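Side-chain contacts in RagB/SusD domain protein (Flavobacterium johnsoniae, PDB 5J5U), which binds chitin and, as a SusD homologue, probably captures chitin chains at the outer membrane for a chitin-utilization system: residues Y337-S340 with Q341-A345; G404-L407 with W408-Y411. All coordinates share one frame; numbering follows the deposited sequence.

Contact 1: residues Y337-S340 with Q341-A345; sequences YSES and QLLLA
Gln341 lays its side chain over one face of the Tyr337 ring. CG makes a CH-pi contact 3.7 Å from the Tyr337 ring centroid, displaced toward the rim, and the amide follows with its plane only 15° from that of the ring. A bend at chi2 (-48°) turns the chain back over the ring, bringing NE2 within 3.4 Å of Tyr337 CE1. Glutamine suits this place because its CG methylene can pack on an aromatic face while the amide still reaches a polar neighbour.

That neighbour is Ser340, a side-chain acceptor for a fairly straight bond from Gln341 NE2 to Ser340 OG (3.3 Å, 166°), with OG close to the amide plane. The serine hydroxyl in turn donates to Tyr337 O at 2.8 Å. Since Gln341 N also gives its hydrogen to Tyr337 O, this carbonyl is gripped twice. All this occupies the first turns of helix 337-349, in the alpha-helical SusD-like fold, where the regular i to i+4 backbone bonds run on through Leu342, Leu343 and Leu344.

Apolar contact follows the same spacing. Glu339 and Leu343 lie alongside each other, pointing the same way, and Leu343 CD1 rests 3.6 Å from Glu339 CG. The extended glutamate thus offers its CG methylene to the leucine while OE2 forms a salt bridge with Arg191 of helix 178-195.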
loop_
_atom_site.group_PDB
_atom_site.type_symbol
_atom_site.label_atom_id
_atom_site.label_comp_id
_atom_site.label_asym_id
_atom_site.label_seq_id
_atom_site.Cartn_x
_atom_site.Cartn_y
_atom_site.Cartn_z
ATOM N N TYR A 337 3.548 -8.325 8.640
ATOM C CA TYR A 337 3.560 -8.463 10.093
ATOM C C TYR A 337 3.965 -7.135 10.732
ATOM O O TYR A 337 3.406 -6.700 11.756
ATOM C CB TYR A 337 4.522 -9.579 10.518
ATOM C CG TYR A 337 4.687 -9.692 12.022
ATOM C CD1 TYR A 337 3.611 -10.034 12.826
ATOM C CD2 TYR A 337 5.911 -9.467 12.631
ATOM C CE1 TYR A 337 3.741 -10.140 14.189
ATOM C CE2 TYR A 337 6.054 -9.575 14.010
ATOM C CZ TYR A 337 4.959 -9.913 14.779
ATOM O OH TYR A 337 5.067 -10.022 16.144
ATOM N N SER A 338 4.922 -6.474 10.090
ATOM C CA SER A 338 5.344 -5.149 10.513
ATOM C C SER A 338 4.136 -4.219 10.581
ATOM O O SER A 338 3.911 -3.546 11.590
ATOM C CB SER A 338 6.406 -4.590 9.561
ATOM O OG SER A 338 6.686 -3.229 9.857
ATOM N N GLU A 339 3.349 -4.201 9.507
ATOM C CA GLU A 339 2.128 -3.392 9.471
ATOM C C GLU A 339 1.181 -3.711 10.637
ATOM O O GLU A 339 0.733 -2.805 11.319
ATOM C CB GLU A 339 1.396 -3.582 8.133
ATOM C CG GLU A 339 -0.083 -3.268 8.199
ATOM C CD GLU A 339 -0.780 -3.450 6.868
ATOM O OE1 GLU A 339 -0.228 -4.187 6.019
ATOM O OE2 GLU A 339 -1.884 -2.870 6.686
ATOM N N SER A 340 0.882 -4.990 10.856
ATOM C CA SER A 340 -0.071 -5.381 11.898
ATOM C C SER A 340 0.411 -4.915 13.259
ATOM O O SER A 340 -0.381 -4.444 14.076
ATOM C CB SER A 340 -0.303 -6.901 11.913
ATOM O OG SER A 340 0.859 -7.618 12.303
ATOM N N GLN A 341 1.717 -5.017 13.497
ATOM C CA GLN A 341 2.256 -4.606 14.791
ATOM C C GLN A 341 2.231 -3.089 14.952
ATOM O O GLN A 341 1.989 -2.578 16.046
ATOM C CB GLN A 341 3.686 -5.133 14.978
ATOM C CG GLN A 341 3.785 -6.651 15.039
ATOM C CD GLN A 341 2.763 -7.242 15.995
ATOM O OE1 GLN A 341 2.942 -7.194 17.208
ATOM N NE2 GLN A 341 1.685 -7.801 15.450
ATOM N N LEU A 342 2.461 -2.362 13.867
ATOM C CA LEU A 342 2.450 -0.897 13.946
ATOM C C LEU A 342 1.008 -0.367 14.125
ATOM O O LEU A 342 0.753 0.571 14.889
ATOM C CB LEU A 342 3.124 -0.298 12.706
ATOM C CG LEU A 342 4.650 -0.457 12.637
ATOM C CD1 LEU A 342 5.234 0.046 11.320
ATOM C CD2 LEU A 342 5.321 0.251 13.789
ATOM N N LEU A 343 0.054 -1.018 13.470
ATOM C CA LEU A 343 -1.358 -0.695 13.655
ATOM C C LEU A 343 -1.788 -1.003 15.086
ATOM O O LEU A 343 -2.479 -0.207 15.709
ATOM C CB LEU A 343 -2.228 -1.482 12.664
ATOM C CG LEU A 343 -2.065 -1.131 11.184
ATOM C CD1 LEU A 343 -2.781 -2.121 10.299
ATOM C CD2 LEU A 343 -2.535 0.305 10.916
ATOM N N LEU A 344 -1.347 -2.144 15.621
ATOM C CA LEU A 344 -1.649 -2.461 17.015
ATOM C C LEU A 344 -1.002 -1.447 17.971
ATOM O O LEU A 344 -1.585 -1.125 19.002
ATOM C CB LEU A 344 -1.210 -3.888 17.358
ATOM C CG LEU A 344 -2.202 -4.898 16.759
ATOM C CD1 LEU A 344 -1.777 -6.346 16.976
ATOM C CD2 LEU A 344 -3.646 -4.644 17.238
ATOM N N ALA A 345 0.173 -0.916 17.620
ATOM C CA ALA A 345 0.763 0.173 18.413
ATOM C C ALA A 345 -0.194 1.362 18.461
ATOM O O ALA A 345 -0.469 1.906 19.547
ATOM C CB ALA A 345 2.120 0.607 17.843
#

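Contact 2: residues G404-L407 with W408-Y411; sequences GTQL and WITY
Leu407 and Tyr411 lie side by side at the C-terminal end of helix 399-410, one of the helices of the SusD-like fold, pointing the same way. Leu407 CD2 is 3.9 Å from Tyr411 CE2, and Leu407 CB also approaches this carbon, so the branched side chain packs beside the CE2, CZ and OH end of the ring. The backbone joins the same pair: Tyr411 N donates to Leu407 O at 2.7 Å. Tyr411 is the first residue to leave helical angles, yet it still makes the i to i+4 bond. With CG beside its own backbone N (chi1 -73°), the ring is directed back along the helix, and CD2 comes within 3.2 Å of Leu407 O. A tyrosine suits this end because its ring adds apolar surface for the leucine while its hydroxyl reaches Glu339 on another helix.

Trp408 takes a different course. Its CG stands anti to the backbone N (chi1 173°), which carries the indole away from Leu407 and past Thr405, whose carbonyl oxygen lies at the ring edge, 3.8 Å from Trp408 CE3. The large apolar indole packs against Leu264 and Ala418, while its NE1 is satisfied by Val46 O.

On a further side of the helix, Gln406 and Thr410 are joined through a water. Gln406 OE1, which also accepts from Arg275, receives a hydrogen bond from this water at 2.8 Å. Thr410 OG1, also hydrogen-bonded to Ser338 OG of helix 337-349, is hydrogen-bonded to the same water at 3.0 Å.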
loop_
_atom_site.group_PDB
_atom_site.type_symbol
_atom_site.label_atom_id
_atom_site.label_comp_id
_atom_site.label_asym_id
_atom_site.label_seq_id
_atom_site.Cartn_x
_atom_site.Cartn_y
_atom_site.Cartn_z
ATOM N N GLY A 404 3.066 6.645 12.196
ATOM C CA GLY A 404 2.803 6.998 10.812
ATOM C C GLY A 404 4.050 6.917 9.954
ATOM O O GLY A 404 4.013 6.351 8.855
ATOM N N THR A 405 5.156 7.462 10.470
ATOM C CA THR A 405 6.427 7.453 9.749
ATOM C C THR A 405 6.934 6.024 9.529
ATOM O O THR A 405 7.378 5.647 8.411
ATOM C CB THR A 405 7.483 8.281 10.506
ATOM O OG1 THR A 405 6.930 9.558 10.844
ATOM C CG2 THR A 405 8.739 8.478 9.661
ATOM N N GLN A 406 6.844 5.212 10.580
ATOM C CA GLN A 406 7.260 3.821 10.452
ATOM C C GLN A 406 6.387 3.061 9.435
ATOM O O GLN A 406 6.901 2.302 8.618
ATOM C CB GLN A 406 7.239 3.115 11.816
ATOM C CG GLN A 406 8.364 3.538 12.732
ATOM C CD GLN A 406 9.737 3.312 12.123
ATOM O OE1 GLN A 406 9.941 2.396 11.319
ATOM N NE2 GLN A 406 10.683 4.164 12.487
ATOM N N LEU A 407 5.071 3.247 9.490
ATOM C CA LEU A 407 4.188 2.601 8.513
ATOM C C LEU A 407 4.513 3.054 7.082
ATOM O O LEU A 407 4.517 2.271 6.145
ATOM C CB LEU A 407 2.715 2.901 8.832
ATOM C CG LEU A 407 2.058 2.056 9.926
ATOM C CD1 LEU A 407 0.838 2.772 10.484
ATOM C CD2 LEU A 407 1.681 0.686 9.400
ATOM N N TRP A 408 4.794 4.338 6.949
ATOM C CA TRP A 408 5.171 4.939 5.683
ATOM C C TRP A 408 6.434 4.264 5.146
ATOM O O TRP A 408 6.590 4.084 3.927
ATOM C CB TRP A 408 5.354 6.456 5.877
ATOM C CG TRP A 408 5.891 7.179 4.703
ATOM C CD1 TRP A 408 5.246 7.419 3.524
ATOM C CD2 TRP A 408 7.179 7.793 4.588
ATOM N NE1 TRP A 408 6.060 8.128 2.674
ATOM C CE2 TRP A 408 7.251 8.375 3.306
ATOM C CE3 TRP A 408 8.278 7.915 5.448
ATOM C CZ2 TRP A 408 8.379 9.062 2.862
ATOM C CZ3 TRP A 408 9.394 8.596 5.007
ATOM C CH2 TRP A 408 9.436 9.172 3.731
ATOM N N ILE A 409 7.314 3.845 6.057
ATOM C CA ILE A 409 8.507 3.111 5.635
ATOM C C ILE A 409 8.147 1.666 5.303
ATOM O O ILE A 409 8.584 1.114 4.296
ATOM C CB ILE A 409 9.617 3.167 6.707
ATOM C CG1 ILE A 409 10.106 4.616 6.847
ATOM C CG2 ILE A 409 10.785 2.271 6.315
ATOM C CD1 ILE A 409 11.174 4.830 7.890
ATOM N N THR A 410 7.302 1.076 6.128
ATOM C CA THR A 410 6.856 -0.296 5.951
ATOM C C THR A 410 6.073 -0.482 4.645
ATOM O O THR A 410 6.197 -1.530 3.992
ATOM C CB THR A 410 6.008 -0.724 7.177
ATOM O OG1 THR A 410 6.893 -0.953 8.283
ATOM C CG2 THR A 410 5.225 -1.990 6.917
ATOM N N TYR A 411 5.320 0.547 4.243
ATOM C CA TYR A 411 4.522 0.504 3.021
ATOM C C TYR A 411 5.285 0.874 1.775
ATOM O O TYR A 411 4.677 1.106 0.728
ATOM C CB TYR A 411 3.324 1.440 3.125
ATOM C CG TYR A 411 2.218 0.961 4.031
ATOM C CD1 TYR A 411 1.780 -0.363 4.006
ATOM C CD2 TYR A 411 1.633 1.823 4.928
ATOM C CE1 TYR A 411 0.766 -0.802 4.853
ATOM C CE2 TYR A 411 0.616 1.409 5.761
ATOM C CZ TYR A 411 0.187 0.102 5.730
ATOM O OH TYR A 411 -0.829 -0.282 6.584
HETATM O O HOH W 1 9.018 0.036 10.127
#

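Overall arrangement
From the N terminus, contact 1 comes first, in the opening turns of helix 337-349; helices 357-371 and 382-391 then intervene before contact 2 forms at the end of helix 399-410. Each closes only a local helical turn, and because they stand in series neither nests within nor crosses the other. In space their centres are about 10 Å apart and the two helices touch. Ser338 OG lies 2.8 Å from Thr410 OG1, and Glu339 OE2 is equally far from Tyr411 OH, both probable hydrogen bonds, while Leu342 packs against Leu407 and Thr410. The start of one helix is thereby tied to the end of the other.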